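Local structure of geranylgeranyl pyrophosphate synthase (Corynebacterium glutamicum, 3QQV) at the interface of chains A and B. The protein condenses isoprenyl diphosphates into geranylgeranyl pyrophosphate, an intermediate of isoprenoid biosynthesis, with the help of magnesium. Coordinates in Å, arbitrary orientation; residue numbers count along the deposited sequence, not the author numbering. Chains: chain A/B, Geranylgeranyl pyrophosphate synthase.

Contact 1: the interface of chains A and B. Residues chain A 153-154, 156-157; chain B 156, 160, 185, 188.
B:Ile188 lies across helix 140-164 of chain A and touches A:Asp153, A:Met154 and A:Val157. Its CB faces the selenomethionine methyl CE of A:Met154 at 4.0 Å. From there the side chain forks. The CG2 methyl packs against the same CE at 3.8 Å and also meets CB of A:Met154, while CG1 sits beside the backbone N (chi1 -63°) and leads the other branch in toward the backbone of the chain A helix. At its tip, CD1 rests 3.7 Å from the backbone carbonyl O of A:Asp153 and also touches CB of that residue. It reaches CG2 of A:Val157 as well, at 3.8 Å. A:Met154 and A:Val157 both point opposite to B:Ile188 and pass it flank to flank. The A:Met154 chain is bent at chi2 and chi3, which curls its selenium and CE toward helix 170-199 of chain B. CE ends 3.6 Å from the backbone O of B:Thr185.

The same CG2 of A:Val157 also meets CD1 of B:Leu156 at 3.8 Å, from a direction roughly square to that of B:Ile188, and the valine and leucine side chains cross roughly at a right angle. B:Leu156 sends its second methyl to its counterpart in the other chain: CD2 of A:Leu156 and CD2 of B:Leu156 meet tip to tip at 3.9 Å. Such a self-pairing places the two-fold axis close by. The patch is thus a helix-to-helix hydrophobic seam at the middle of the homodimer, a form of assembly typical of this family, and it probably helps hold the two subunits in register.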
loop_
_atom_site.group_PDB
_atom_site.type_symbol
_atom_site.label_atom_id
_atom_site.label_comp_id
_atom_site.label_asym_id
_atom_site.label_seq_id
_atom_site.Cartn_x
_atom_site.Cartn_y
_atom_site.Cartn_z
ATOM N N ASP A 153 2.276 -3.669 0.161
ATOM C CA ASP A 153 2.343 -2.529 1.085
ATOM C C ASP A 153 3.787 -2.234 1.481
ATOM O O ASP A 153 4.212 -1.076 1.491
ATOM C CB ASP A 153 1.504 -2.793 2.339
ATOM C CG ASP A 153 0.023 -2.869 2.049
ATOM O OD1 ASP A 153 -0.391 -2.551 0.913
ATOM O OD2 ASP A 153 -0.732 -3.242 2.970
HETATM N N MSE A 154 4.529 -3.298 1.786
HETATM C CA MSE A 154 5.955 -3.221 2.076
HETATM C C MSE A 154 6.748 -2.637 0.904
HETATM O O MSE A 154 7.632 -1.808 1.109
HETATM C CB MSE A 154 6.491 -4.600 2.444
HETATM C CG MSE A 154 7.873 -4.601 3.039
HETATM SE SE MSE A 154 7.913 -3.800 4.831
HETATM C CE MSE A 154 7.655 -5.418 5.927
ATOM N N LEU A 156 5.614 -0.606 -1.472
ATOM C CA LEU A 156 5.251 0.799 -1.565
ATOM C C LEU A 156 5.963 1.659 -0.503
ATOM O O LEU A 156 6.455 2.747 -0.790
ATOM C CB LEU A 156 3.727 0.950 -1.482
ATOM C CG LEU A 156 3.110 2.344 -1.619
ATOM C CD1 LEU A 156 3.610 3.082 -2.871
ATOM C CD2 LEU A 156 1.597 2.236 -1.619
ATOM N N VAL A 157 6.033 1.143 0.712
ATOM C CA VAL A 157 6.758 1.777 1.807
ATOM C C VAL A 157 8.272 1.838 1.521
ATOM O O VAL A 157 8.956 2.820 1.852
ATOM C CB VAL A 157 6.395 1.041 3.134
ATOM C CG1 VAL A 157 7.545 0.963 4.095
ATOM C CG2 VAL A 157 5.182 1.717 3.768
ATOM N N LEU B 156 -1.978 5.053 2.147
ATOM C CA LEU B 156 -0.557 4.941 2.436
ATOM C C LEU B 156 0.281 5.977 1.662
ATOM O O LEU B 156 1.188 6.599 2.210
ATOM C CB LEU B 156 -0.080 3.510 2.159
ATOM C CG LEU B 156 1.376 3.143 2.452
ATOM C CD1 LEU B 156 1.802 3.536 3.876
ATOM C CD2 LEU B 156 1.589 1.661 2.211
ATOM N N GLU B 160 2.404 9.595 3.273
ATOM C CA GLU B 160 3.720 10.080 2.873
ATOM C C GLU B 160 3.641 11.500 2.348
ATOM O O GLU B 160 4.451 12.339 2.735
ATOM C CB GLU B 160 4.356 9.170 1.811
ATOM C CG GLU B 160 4.152 7.676 2.022
ATOM C CD GLU B 160 5.152 7.039 2.956
ATOM O OE1 GLU B 160 5.966 7.784 3.534
ATOM O OE2 GLU B 160 5.107 5.790 3.127
ATOM N N THR B 185 7.953 -0.149 8.319
ATOM C CA THR B 185 8.456 -1.517 8.138
ATOM C C THR B 185 7.945 -2.417 9.284
ATOM O O THR B 185 7.448 -3.530 9.038
ATOM C CB THR B 185 10.003 -1.548 8.065
ATOM O OG1 THR B 185 10.434 -1.047 6.793
ATOM C CG2 THR B 185 10.551 -2.979 8.238
ATOM N N ILE B 188 3.997 -3.285 9.016
ATOM C CA ILE B 188 3.711 -4.243 7.951
ATOM C C ILE B 188 4.377 -5.586 8.263
ATOM O O ILE B 188 3.775 -6.638 8.054
ATOM C CB ILE B 188 4.117 -3.686 6.554
ATOM C CG1 ILE B 188 3.277 -2.440 6.230
ATOM C CG2 ILE B 188 3.923 -4.739 5.462
ATOM C CD1 ILE B 188 3.841 -1.597 5.115
#

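Contact 2: the interface of chains A and B. Residues chain A 189-190, 192-193, 196; chain B 43, 46-47.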
loop_
_atom_site.group_PDB
_atom_site.type_symbol
_atom_site.label_atom_id
_atom_site.label_comp_id
_atom_site.label_asym_id
_atom_site.label_seq_id
_atom_site.Cartn_x
_atom_site.Cartn_y
_atom_site.Cartn_z
ATOM N N GLY A 189 -5.233 5.985 -8.716
ATOM C CA GLY A 189 -6.461 6.545 -9.272
ATOM C C GLY A 189 -6.862 5.857 -10.571
ATOM O O GLY A 189 -8.022 5.461 -10.738
ATOM N N GLY A 190 -5.889 5.695 -11.474
ATOM C CA GLY A 190 -6.080 4.980 -12.734
ATOM C C GLY A 190 -6.489 3.522 -12.564
ATOM O O GLY A 190 -7.353 3.031 -13.294
ATOM N N LEU A 192 -8.121 2.406 -9.945
ATOM C CA LEU A 192 -9.474 2.476 -9.411
ATOM C C LEU A 192 -10.484 2.672 -10.533
ATOM O O LEU A 192 -11.497 1.984 -10.574
ATOM C CB LEU A 192 -9.612 3.593 -8.361
ATOM C CG LEU A 192 -9.206 3.215 -6.929
ATOM C CD1 LEU A 192 -9.034 4.464 -6.052
ATOM C CD2 LEU A 192 -10.231 2.258 -6.332
ATOM N N LEU A 193 -10.192 3.597 -11.443
ATOM C CA LEU A 193 -11.028 3.828 -12.612
ATOM C C LEU A 193 -11.159 2.582 -13.507
ATOM O O LEU A 193 -12.233 2.327 -14.071
ATOM C CB LEU A 193 -10.500 5.014 -13.420
ATOM C CG LEU A 193 -11.367 5.559 -14.560
ATOM C CD1 LEU A 193 -12.746 6.014 -14.079
ATOM C CD2 LEU A 193 -10.650 6.701 -15.252
ATOM N N TYR A 196 -13.663 0.023 -11.938
ATOM C CA TYR A 196 -15.007 0.588 -12.039
ATOM C C TYR A 196 -15.552 0.514 -13.467
ATOM O O TYR A 196 -16.769 0.501 -13.673
ATOM C CB TYR A 196 -15.019 2.036 -11.556
ATOM C CG TYR A 196 -15.379 2.217 -10.093
ATOM C CD1 TYR A 196 -14.392 2.219 -9.102
ATOM C CD2 TYR A 196 -16.707 2.413 -9.699
ATOM C CE1 TYR A 196 -14.720 2.395 -7.758
ATOM C CE2 TYR A 196 -17.044 2.591 -8.354
ATOM C CZ TYR A 196 -16.045 2.582 -7.394
ATOM O OH TYR A 196 -16.369 2.759 -6.068
ATOM N N ILE B 43 -9.276 12.604 -12.829
ATOM C CA ILE B 43 -9.181 11.198 -13.205
ATOM C C ILE B 43 -10.573 10.659 -13.533
ATOM O O ILE B 43 -10.763 10.008 -14.562
ATOM C CB ILE B 43 -8.456 10.331 -12.138
ATOM C CG1 ILE B 43 -7.036 10.859 -11.889
ATOM C CG2 ILE B 43 -8.381 8.867 -12.585
ATOM C CD1 ILE B 43 -6.265 10.090 -10.817
ATOM N N PRO B 46 -15.894 7.960 -10.915
ATOM C CA PRO B 46 -15.780 6.743 -10.092
ATOM C C PRO B 46 -14.634 6.722 -9.056
ATOM O O PRO B 46 -14.727 6.007 -8.053
ATOM C CB PRO B 46 -15.548 5.644 -11.132
ATOM C CG PRO B 46 -16.176 6.149 -12.361
ATOM C CD PRO B 46 -15.925 7.622 -12.354
ATOM N N VAL B 47 -13.562 7.475 -9.304
ATOM C CA VAL B 47 -12.452 7.552 -8.348
ATOM C C VAL B 47 -12.882 8.428 -7.163
ATOM O O VAL B 47 -12.557 8.125 -6.013
ATOM C CB VAL B 47 -11.135 8.058 -9.004
ATOM C CG1 VAL B 47 -9.957 7.857 -8.071
ATOM C CG2 VAL B 47 -10.875 7.307 -10.294
#
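The phenol ring of A:Tyr196 turns one face to B:Pro46. The carbonyl O of B:Pro46 stands over that face, displaced toward the rim, 3.6 Å from CE1 of A:Tyr196. CB of the proline is on the same side but just beyond the ring rim, above the CB-CG bond, 3.6 Å from CG of A:Tyr196. At the ring's edge, in its plane, is the backbone O of A:Leu192 from the same helix. With chi2 at 90°, the ring stands square to its CA-CB bond and presents its flat side to the start of helix 45-59 of chain B.

A:Leu193, one turn earlier on helix 170-199, continues the contact. Its CG swings away from the backbone N (chi1 -170°), and the two methyls part: CD1 goes to CG of B:Pro46 at 3.8 Å, whereas CD2 goes to the backbone O of B:Ile43, at the end of helix 21-43. The leucine thereby packs at the corner where the two chain B helices meet, and its CB packs on CG2 of B:Val47.

Further back along the helix, A:Gly189 has no side chain, and the partner packs directly on its backbone. CD1 of B:Ile43 and CG1 of B:Val47 each come to 3.9 Å from CA of A:Gly189. The other methyl of the valine, CG2, sits 3.4 Å from the carbonyl O of A:Gly189.

Contact 1 and contact 2 have C-alpha centres about 21 Å apart, and both use helix 170-199, taken from chain B in contact 1 and from chain A in contact 2. Two-fold symmetry gives every subunit both roles: B:Ile188 packs on helix 140-164 of chain A, while A:Gly189, one position further along the equivalent helix, meets the chain B corner between helices 21-43 and 45-59. One helix is therefore clasped by separate parts of the other subunit. The same helix carries the magnesium ligand A:Asp194, next to A:Leu193 of contact 2, so dimer packing may help steady the metal site.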